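Local coordinates for protein D-lactate dehydrogenase (Fermentative) (Pseudomonas aeruginosa, PDB 6ABJ) that probably reduces pyruvate to D-lactate with NADH as a tetrameric, NAD-dependent dehydrogenase of the D-2-hydroxyacid dehydrogenase family, at residues Leu100-Pro114 / Ala333-Ala345. Numbering follows the deposited sequence.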
ATOM      1  N   LEU B 100      10.422   6.680 -39.560  1.00 37.90           N
ATOM      2  CA  LEU B 100       9.506   6.772 -40.710  1.00 39.71           C
ATOM      3  C   LEU B 100      10.288   6.880 -41.987  1.00 40.32           C
ATOM      4  O   LEU B 100       9.859   6.404 -43.005  1.00 42.99           O
ATOM      5  CB  LEU B 100       8.599   7.996 -40.583  1.00 37.90           C
ATOM      6  CG  LEU B 100       7.543   7.985 -39.457  1.00 36.76           C
ATOM      7  CD1 LEU B 100       6.951   9.367 -39.226  1.00 35.83           C
ATOM      8  CD2 LEU B 100       6.458   6.989 -39.781  1.00 37.94           C
ATOM      9  N   ALA B 101      11.425   7.574 -41.932  1.00 40.89           N
ATOM     10  CA  ALA B 101      12.348   7.701 -43.055  1.00 40.50           C
ATOM     11  C   ALA B 101      12.836   6.339 -43.494  1.00 39.27           C
ATOM     12  O   ALA B 101      12.828   6.013 -44.688  1.00 40.24           O
ATOM     13  CB  ALA B 101      13.527   8.601 -42.688  1.00 39.42           C
ATOM     14  N   ALA B 102      13.188   5.522 -42.546  1.00 37.33           N
ATOM     15  CA  ALA B 102      13.592   4.157 -42.824  1.00 38.74           C
ATOM     16  C   ALA B 102      12.410   3.327 -43.372  1.00 39.34           C
ATOM     17  O   ALA B 102      12.566   2.574 -44.319  1.00 41.08           O
ATOM     18  CB  ALA B 102      14.208   3.506 -41.571  1.00 39.90           C
ATOM     19  N   ALA B 103      11.219   3.465 -42.801  1.00 39.22           N
ATOM     20  CA  ALA B 103      10.060   2.697 -43.298  1.00 37.64           C
ATOM     21  C   ALA B 103       9.730   3.063 -44.781  1.00 39.38           C
ATOM     22  O   ALA B 103       9.364   2.191 -45.567  1.00 37.35           O
ATOM     23  CB  ALA B 103       8.842   2.945 -42.455  1.00 36.67           C
ATOM     24  N   GLU B 104       9.845   4.346 -45.106  1.00 38.03           N
ATOM     25  CA  GLU B 104       9.600   4.809 -46.465  1.00 41.97           C
ATOM     26  C   GLU B 104      10.644   4.223 -47.372  1.00 41.83           C
ATOM     27  O   GLU B 104      10.326   3.681 -48.445  1.00 37.44           O
ATOM     28  CB  GLU B 104       9.671   6.336 -46.534  1.00 44.72           C
ATOM     29  CG  GLU B 104       8.624   6.960 -47.395  1.00 49.71           C
ATOM     30  CD  GLU B 104       8.119   8.248 -46.771  1.00 50.63           C
ATOM     31  OE1 GLU B 104       8.760   9.247 -47.174  1.00 50.78           O
ATOM     32  OE2 GLU B 104       7.181   8.217 -45.879  1.00 46.98           O
ATOM     33  N   ALA B 105      11.915   4.354 -46.963  1.00 41.34           N
ATOM     34  CA  ALA B 105      13.020   3.794 -47.748  1.00 44.56           C
ATOM     35  C   ALA B 105      12.772   2.307 -48.044  1.00 44.41           C
ATOM     36  O   ALA B 105      13.071   1.814 -49.129  1.00 43.64           O
ATOM     37  CB  ALA B 105      14.358   3.986 -47.017  1.00 46.98           C
ATOM     38  N   LEU B 106      12.177   1.610 -47.093  1.00 44.86           N
ATOM     39  CA  LEU B 106      11.963   0.168 -47.196  1.00 43.54           C
ATOM     40  C   LEU B 106      10.637  -0.181 -47.845  1.00 43.35           C
ATOM     41  O   LEU B 106      10.341  -1.359 -48.066  1.00 45.96           O
ATOM     42  CB  LEU B 106      12.034  -0.454 -45.818  1.00 45.85           C
ATOM     43  CG  LEU B 106      13.461  -0.568 -45.231  1.00 45.88           C
ATOM     44  CD1 LEU B 106      13.383  -0.734 -43.707  1.00 47.09           C
ATOM     45  CD2 LEU B 106      14.257  -1.719 -45.839  1.00 45.83           C
ATOM     46  N   GLY B 107       9.849   0.828 -48.166  1.00 42.57           N
ATOM     47  CA  GLY B 107       8.550   0.579 -48.747  1.00 42.82           C
ATOM     48  C   GLY B 107       7.624  -0.148 -47.791  1.00 44.11           C
ATOM     49  O   GLY B 107       6.923  -1.079 -48.174  1.00 39.28           O
ATOM     50  N   LEU B 108       7.614   0.280 -46.515  1.00 41.22           N
ATOM     51  CA  LEU B 108       6.774  -0.365 -45.520  1.00 44.85           C
ATOM     52  C   LEU B 108       5.852   0.695 -44.903  1.00 44.42           C
ATOM     53  O   LEU B 108       6.319   1.498 -44.106  1.00 42.64           O
ATOM     54  CB  LEU B 108       7.702  -0.960 -44.462  1.00 45.93           C
ATOM     55  CG  LEU B 108       7.217  -1.927 -43.421  1.00 50.86           C
ATOM     56  CD1 LEU B 108       6.189  -2.902 -43.948  1.00 52.06           C
ATOM     57  CD2 LEU B 108       8.429  -2.678 -42.880  1.00 51.90           C
ATOM     58  N   PRO B 109       4.556   0.715 -45.285  1.00 41.45           N
ATOM     59  CA  PRO B 109       3.676   1.813 -44.870  1.00 39.54           C
ATOM     60  C   PRO B 109       3.280   1.662 -43.390  1.00 36.21           C
ATOM     61  O   PRO B 109       3.389   0.566 -42.827  1.00 36.35           O
ATOM     62  CB  PRO B 109       2.460   1.693 -45.788  1.00 38.47           C
ATOM     63  CG  PRO B 109       2.483   0.282 -46.293  1.00 41.69           C
ATOM     64  CD  PRO B 109       3.876  -0.255 -46.158  1.00 43.61           C
ATOM     65  N   VAL B 110       2.938   2.784 -42.781  1.00 34.38           N
ATOM     66  CA  VAL B 110       2.632   2.834 -41.370  1.00 34.76           C
ATOM     67  C   VAL B 110       1.285   3.486 -41.256  1.00 32.94           C
ATOM     68  O   VAL B 110       1.045   4.513 -41.870  1.00 35.41           O
ATOM     69  CB  VAL B 110       3.687   3.670 -40.605  1.00 35.24           C
ATOM     70  CG1 VAL B 110       3.239   3.823 -39.157  1.00 35.75           C
ATOM     71  CG2 VAL B 110       5.054   2.968 -40.664  1.00 35.45           C
ATOM     72  N   VAL B 111       0.376   2.870 -40.529  1.00 31.96           N
ATOM     73  CA  VAL B 111      -0.893   3.510 -40.241  1.00 31.23           C
ATOM     74  C   VAL B 111      -1.091   3.633 -38.710  1.00 30.75           C
ATOM     75  O   VAL B 111      -0.448   2.930 -37.955  1.00 29.49           O
ATOM     76  CB  VAL B 111      -2.062   2.740 -40.873  1.00 30.91           C
ATOM     77  CG1 VAL B 111      -1.961   2.928 -42.398  1.00 31.10           C
ATOM     78  CG2 VAL B 111      -2.100   1.306 -40.416  1.00 30.77           C
ATOM     79  N   HIS B 112      -2.003   4.487 -38.306  1.00 31.69           N
ATOM     80  CA  HIS B 112      -2.258   4.697 -36.869  1.00 32.55           C
ATOM     81  C   HIS B 112      -3.680   5.145 -36.585  1.00 31.72           C
ATOM     82  O   HIS B 112      -4.486   5.350 -37.492  1.00 28.96           O
ATOM     83  CB  HIS B 112      -1.281   5.743 -36.373  1.00 32.75           C
ATOM     84  CG  HIS B 112      -1.676   7.152 -36.661  1.00 33.06           C
ATOM     85  ND1 HIS B 112      -1.315   8.190 -35.823  1.00 33.28           N
ATOM     86  CD2 HIS B 112      -2.279   7.721 -37.727  1.00 34.78           C
ATOM     87  CE1 HIS B 112      -1.742   9.330 -36.350  1.00 36.72           C
ATOM     88  NE2 HIS B 112      -2.348   9.072 -37.491  1.00 33.52           N
ATOM     89  N   VAL B 113      -3.980   5.292 -35.293  1.00 32.78           N
ATOM     90  CA  VAL B 113      -5.240   5.815 -34.813  1.00 31.52           C
ATOM     91  C   VAL B 113      -5.099   7.330 -34.724  1.00 37.03           C
ATOM     92  O   VAL B 113      -4.230   7.812 -33.983  1.00 39.80           O
ATOM     93  CB  VAL B 113      -5.566   5.181 -33.431  1.00 33.66           C
ATOM     94  CG1 VAL B 113      -6.888   5.737 -32.929  1.00 33.85           C
ATOM     95  CG2 VAL B 113      -5.599   3.673 -33.573  1.00 35.08           C
ATOM     96  N   PRO B 114      -5.974   8.107 -35.414  1.00 36.93           N
ATOM     97  CA  PRO B 114      -5.756   9.532 -35.453  1.00 37.93           C
ATOM     98  C   PRO B 114      -5.994  10.233 -34.112  1.00 38.42           C
ATOM     99  O   PRO B 114      -5.355  11.235 -33.864  1.00 35.73           O
ATOM    100  CB  PRO B 114      -6.757  10.038 -36.488  1.00 39.86           C
ATOM    101  CG  PRO B 114      -7.773   8.964 -36.647  1.00 40.17           C
ATOM    102  CD  PRO B 114      -7.206   7.690 -36.103  1.00 41.05           C
ATOM    103  N   ALA B 333      -8.424  -1.020 -45.464  1.00 40.01           N
ATOM    104  CA  ALA B 333      -8.193   0.087 -46.380  1.00 39.43           C
ATOM    105  C   ALA B 333      -6.842  -0.017 -47.086  1.00 39.96           C
ATOM    106  O   ALA B 333      -6.751   0.135 -48.334  1.00 40.83           O
ATOM    107  CB  ALA B 333      -8.383   1.417 -45.689  1.00 39.53           C
ATOM    108  N   TRP B 334      -5.779  -0.304 -46.346  1.00 40.63           N
ATOM    109  CA  TRP B 334      -4.491  -0.476 -46.987  1.00 39.23           C
ATOM    110  C   TRP B 334      -4.582  -1.551 -48.054  1.00 41.48           C
ATOM    111  O   TRP B 334      -4.082  -1.387 -49.187  1.00 39.59           O
ATOM    112  CB  TRP B 334      -3.413  -0.852 -45.959  1.00 36.91           C
ATOM    113  CG  TRP B 334      -2.161  -1.483 -46.550  1.00 36.65           C
ATOM    114  CD1 TRP B 334      -1.074  -0.833 -47.130  1.00 35.97           C
ATOM    115  CD2 TRP B 334      -1.836  -2.921 -46.655  1.00 35.58           C
ATOM    116  NE1 TRP B 334      -0.134  -1.733 -47.563  1.00 37.89           N
ATOM    117  CE2 TRP B 334      -0.526  -2.998 -47.309  1.00 37.71           C
ATOM    118  CE3 TRP B 334      -2.471  -4.098 -46.282  1.00 37.70           C
ATOM    119  CZ2 TRP B 334       0.095  -4.208 -47.568  1.00 39.44           C
ATOM    120  CZ3 TRP B 334      -1.831  -5.312 -46.550  1.00 38.99           C
ATOM    121  CH2 TRP B 334      -0.581  -5.363 -47.177  1.00 39.24           C
ATOM    122  N   GLN B 335      -5.198  -2.667 -47.681  1.00 42.06           N
ATOM    123  CA  GLN B 335      -5.459  -3.829 -48.552  1.00 47.83           C
ATOM    124  C   GLN B 335      -6.088  -3.434 -49.882  1.00 50.30           C
ATOM    125  O   GLN B 335      -5.722  -3.970 -50.921  1.00 48.97           O
ATOM    126  CB  GLN B 335      -6.402  -4.772 -47.807  1.00 53.69           C
ATOM    127  CG  GLN B 335      -6.420  -6.208 -48.238  1.00 65.11           C
ATOM    128  CD  GLN B 335      -7.604  -6.960 -47.592  1.00 69.02           C
ATOM    129  OE1 GLN B 335      -7.771  -7.032 -46.349  1.00 64.70           O
ATOM    130  NE2 GLN B 335      -8.452  -7.505 -48.449  1.00 72.22           N
ATOM    131  N   ASP B 336      -7.054  -2.523 -49.827  1.00 47.00           N
ATOM    132  CA  ASP B 336      -7.760  -2.043 -50.997  1.00 49.85           C
ATOM    133  C   ASP B 336      -7.093  -0.903 -51.676  1.00 44.73           C
ATOM    134  O   ASP B 336      -7.628  -0.388 -52.631  1.00 46.16           O
ATOM    135  CB  ASP B 336      -9.133  -1.559 -50.572  1.00 51.43           C
ATOM    136  CG  ASP B 336      -9.992  -2.679 -50.026  1.00 57.62           C
ATOM    137  OD1 ASP B 336      -9.779  -3.863 -50.410  1.00 61.90           O
ATOM    138  OD2 ASP B 336     -10.877  -2.370 -49.190  1.00 63.01           O
ATOM    139  N   GLY B 337      -5.927  -0.475 -51.213  1.00 41.45           N
ATOM    140  CA  GLY B 337      -5.302   0.741 -51.745  1.00 40.79           C
ATOM    141  C   GLY B 337      -5.919   2.084 -51.399  1.00 45.84           C
ATOM    142  O   GLY B 337      -5.767   3.044 -52.122  1.00 46.68           O
ATOM    143  N   THR B 338      -6.598   2.209 -50.268  1.00 43.42           N
ATOM    144  CA  THR B 338      -7.190   3.491 -49.908  1.00 44.34           C
ATOM    145  C   THR B 338      -6.260   4.051 -48.822  1.00 45.81           C
ATOM    146  O   THR B 338      -6.086   3.366 -47.816  1.00 38.35           O
ATOM    147  CB  THR B 338      -8.603   3.262 -49.309  1.00 48.74           C
ATOM    148  OG1 THR B 338      -9.428   2.582 -50.264  1.00 46.43           O
ATOM    149  CG2 THR B 338      -9.273   4.562 -48.940  1.00 52.31           C
ATOM    150  N   PRO B 339      -5.651   5.241 -49.052  1.00 45.88           N
ATOM    151  CA  PRO B 339      -4.809   5.885 -48.024  1.00 46.14           C
ATOM    152  C   PRO B 339      -5.752   6.296 -46.872  1.00 45.86           C
ATOM    153  O   PRO B 339      -6.670   7.143 -47.053  1.00 49.51           O
ATOM    154  CB  PRO B 339      -4.198   7.089 -48.759  1.00 48.63           C
ATOM    155  CG  PRO B 339      -5.170   7.404 -49.860  1.00 49.74           C
ATOM    156  CD  PRO B 339      -6.015   6.193 -50.129  1.00 47.63           C
ATOM    157  N   ARG B 340      -5.687   5.526 -45.800  1.00 41.68           N
ATOM    158  CA  ARG B 340      -6.471   5.821 -44.603  1.00 40.32           C
ATOM    159  C   ARG B 340      -5.493   5.829 -43.395  1.00 34.60           C
ATOM    160  O   ARG B 340      -4.810   4.848 -43.129  1.00 33.96           O
ATOM    161  CB  ARG B 340      -7.616   4.827 -44.434  1.00 41.36           C
ATOM    162  CG  ARG B 340      -8.429   5.034 -43.141  1.00 48.30           C
ATOM    163  CD  ARG B 340      -9.836   4.438 -43.133  1.00 50.18           C
ATOM    164  NE  ARG B 340     -10.484   4.754 -44.414  1.00 55.71           N
ATOM    165  CZ  ARG B 340     -11.642   4.252 -44.833  1.00 59.97           C
ATOM    166  NH1 ARG B 340     -12.322   3.410 -44.068  1.00 60.28           N
ATOM    167  NH2 ARG B 340     -12.122   4.609 -46.032  1.00 58.71           N
ATOM    168  N   ASN B 341      -5.411   6.990 -42.775  1.00 37.06           N
ATOM    169  CA  ASN B 341      -4.608   7.223 -41.543  1.00 37.59           C
ATOM    170  C   ASN B 341      -3.172   6.735 -41.701  1.00 37.09           C
ATOM    171  O   ASN B 341      -2.580   6.148 -40.819  1.00 32.62           O
ATOM    172  CB  ASN B 341      -5.281   6.540 -40.349  1.00 35.89           C
ATOM    173  CG  ASN B 341      -6.659   7.122 -40.051  1.00 36.11           C
ATOM    174  OD1 ASN B 341      -6.821   8.340 -40.035  1.00 35.08           O
ATOM    175  ND2 ASN B 341      -7.642   6.257 -39.797  1.00 32.41           N
ATOM    176  N   ARG B 342      -2.600   7.016 -42.853  1.00 36.14           N
ATOM    177  CA  ARG B 342      -1.218   6.695 -43.054  1.00 36.60           C
ATOM    178  C   ARG B 342      -0.388   7.753 -42.387  1.00 35.28           C
ATOM    179  O   ARG B 342      -0.718   8.936 -42.432  1.00 34.19           O
ATOM    180  CB  ARG B 342      -0.840   6.773 -44.552  1.00 38.19           C
ATOM    181  CG  ARG B 342      -1.487   5.815 -45.512  1.00 42.97           C
ATOM    182  CD  ARG B 342      -0.804   4.475 -45.418  1.00 45.49           C
ATOM    183  NE  ARG B 342       0.283   4.316 -46.419  1.00 47.82           N
ATOM    184  CZ  ARG B 342       0.149   3.695 -47.593  1.00 44.68           C
ATOM    185  NH1 ARG B 342      -1.024   3.191 -47.977  1.00 47.29           N
ATOM    186  NH2 ARG B 342       1.203   3.541 -48.364  1.00 42.10           N
ATOM    187  N   VAL B 343       0.757   7.338 -41.878  1.00 33.71           N
ATOM    188  CA  VAL B 343       1.717   8.254 -41.343  1.00 33.21           C
ATOM    189  C   VAL B 343       2.852   8.311 -42.316  1.00 33.54           C
ATOM    190  O   VAL B 343       3.401   7.293 -42.645  1.00 37.57           O
ATOM    191  CB  VAL B 343       2.326   7.675 -40.028  1.00 31.88           C
ATOM    192  CG1 VAL B 343       3.265   8.696 -39.407  1.00 32.61           C
ATOM    193  CG2 VAL B 343       1.210   7.338 -39.058  1.00 31.13           C
ATOM    194  N   ARG B 344       3.233   9.488 -42.747  1.00 34.30           N
ATOM    195  CA  ARG B 344       4.278   9.646 -43.740  1.00 38.43           C
ATOM    196  C   ARG B 344       5.421  10.461 -43.097  1.00 40.28           C
ATOM    197  O   ARG B 344       5.183  11.314 -42.245  1.00 36.46           O
ATOM    198  CB  ARG B 344       3.709  10.406 -44.964  1.00 39.42           C
ATOM    199  CG  ARG B 344       2.490   9.717 -45.592  1.00 39.33           C
ATOM    200  CD  ARG B 344       1.945  10.466 -46.812  1.00 39.69           C
ATOM    201  NE  ARG B 344       0.721   9.842 -47.308  1.00 38.54           N
ATOM    202  CZ  ARG B 344       0.686   8.861 -48.233  1.00 42.03           C
ATOM    203  NH1 ARG B 344       1.805   8.415 -48.765  1.00 43.92           N
ATOM    204  NH2 ARG B 344      -0.450   8.305 -48.633  1.00 39.35           N
ATOM    205  N   ALA B 345       6.633  10.164 -43.523  1.00 43.76           N
ATOM    206  CA  ALA B 345       7.822  10.889 -43.098  1.00 47.41           C
ATOM    207  C   ALA B 345       7.772  12.338 -43.557  1.00 50.40           C
ATOM    208  O   ALA B 345       7.105  12.652 -44.520  1.00 49.86           O
ATOM    209  CB  ALA B 345       9.049  10.215 -43.673  1.00 45.88           C
ATOM    210  OXT ALA B 345       8.398  13.225 -42.999  1.00 52.21           O
TER
HETATM  211  O   HOH W   1       3.205   5.172 -44.309  1.00 36.28           O
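Trp334, near the end of helix 317-335, brings its indole NE1 to 3.5 Å from CG of Pro109, the side chains crossing at about a right angle. Past the Schellman motif at Gly337, residues 341-343 pair antiparallel with 110-112, at an edge of the five-stranded parallel sheet, through a single bridge. Asn341 offers its backbone carbonyl O to His112 N (3.1 Å), while ND2 is hydrogen-bonded to Asn330 OD1 and its own OD1 lies beside CG of Pro114. Arg342 faces Val111 as a non-hydrogen-bonded pair; bends at chi2 and chi3 fold its guanidinium back so that Pro109 CB sits over one face, 3.4 Å from NH2. Val343 donates its N-H to Val110 O (2.8 Å, N-H...O 171°). With CG1 anti to its backbone N (chi1 -176°), Val343 splits its branches: CG1 packs on Leu100 CD2 at 3.6 Å, whereas CG2 makes a CH-pi contact 3.9 Å from the His112 ring centroid. A water accepts from Val110 N and donates to Val343 O. Ala345 N hydrogen-bonds to Glu104 OE2 on its syn side (3.1 Å), and Ala345 CB meets Leu100 CB. Two direct backbone bonds and this water thus join tail to edge strand, the Glu104 carboxylate taking the last N-H.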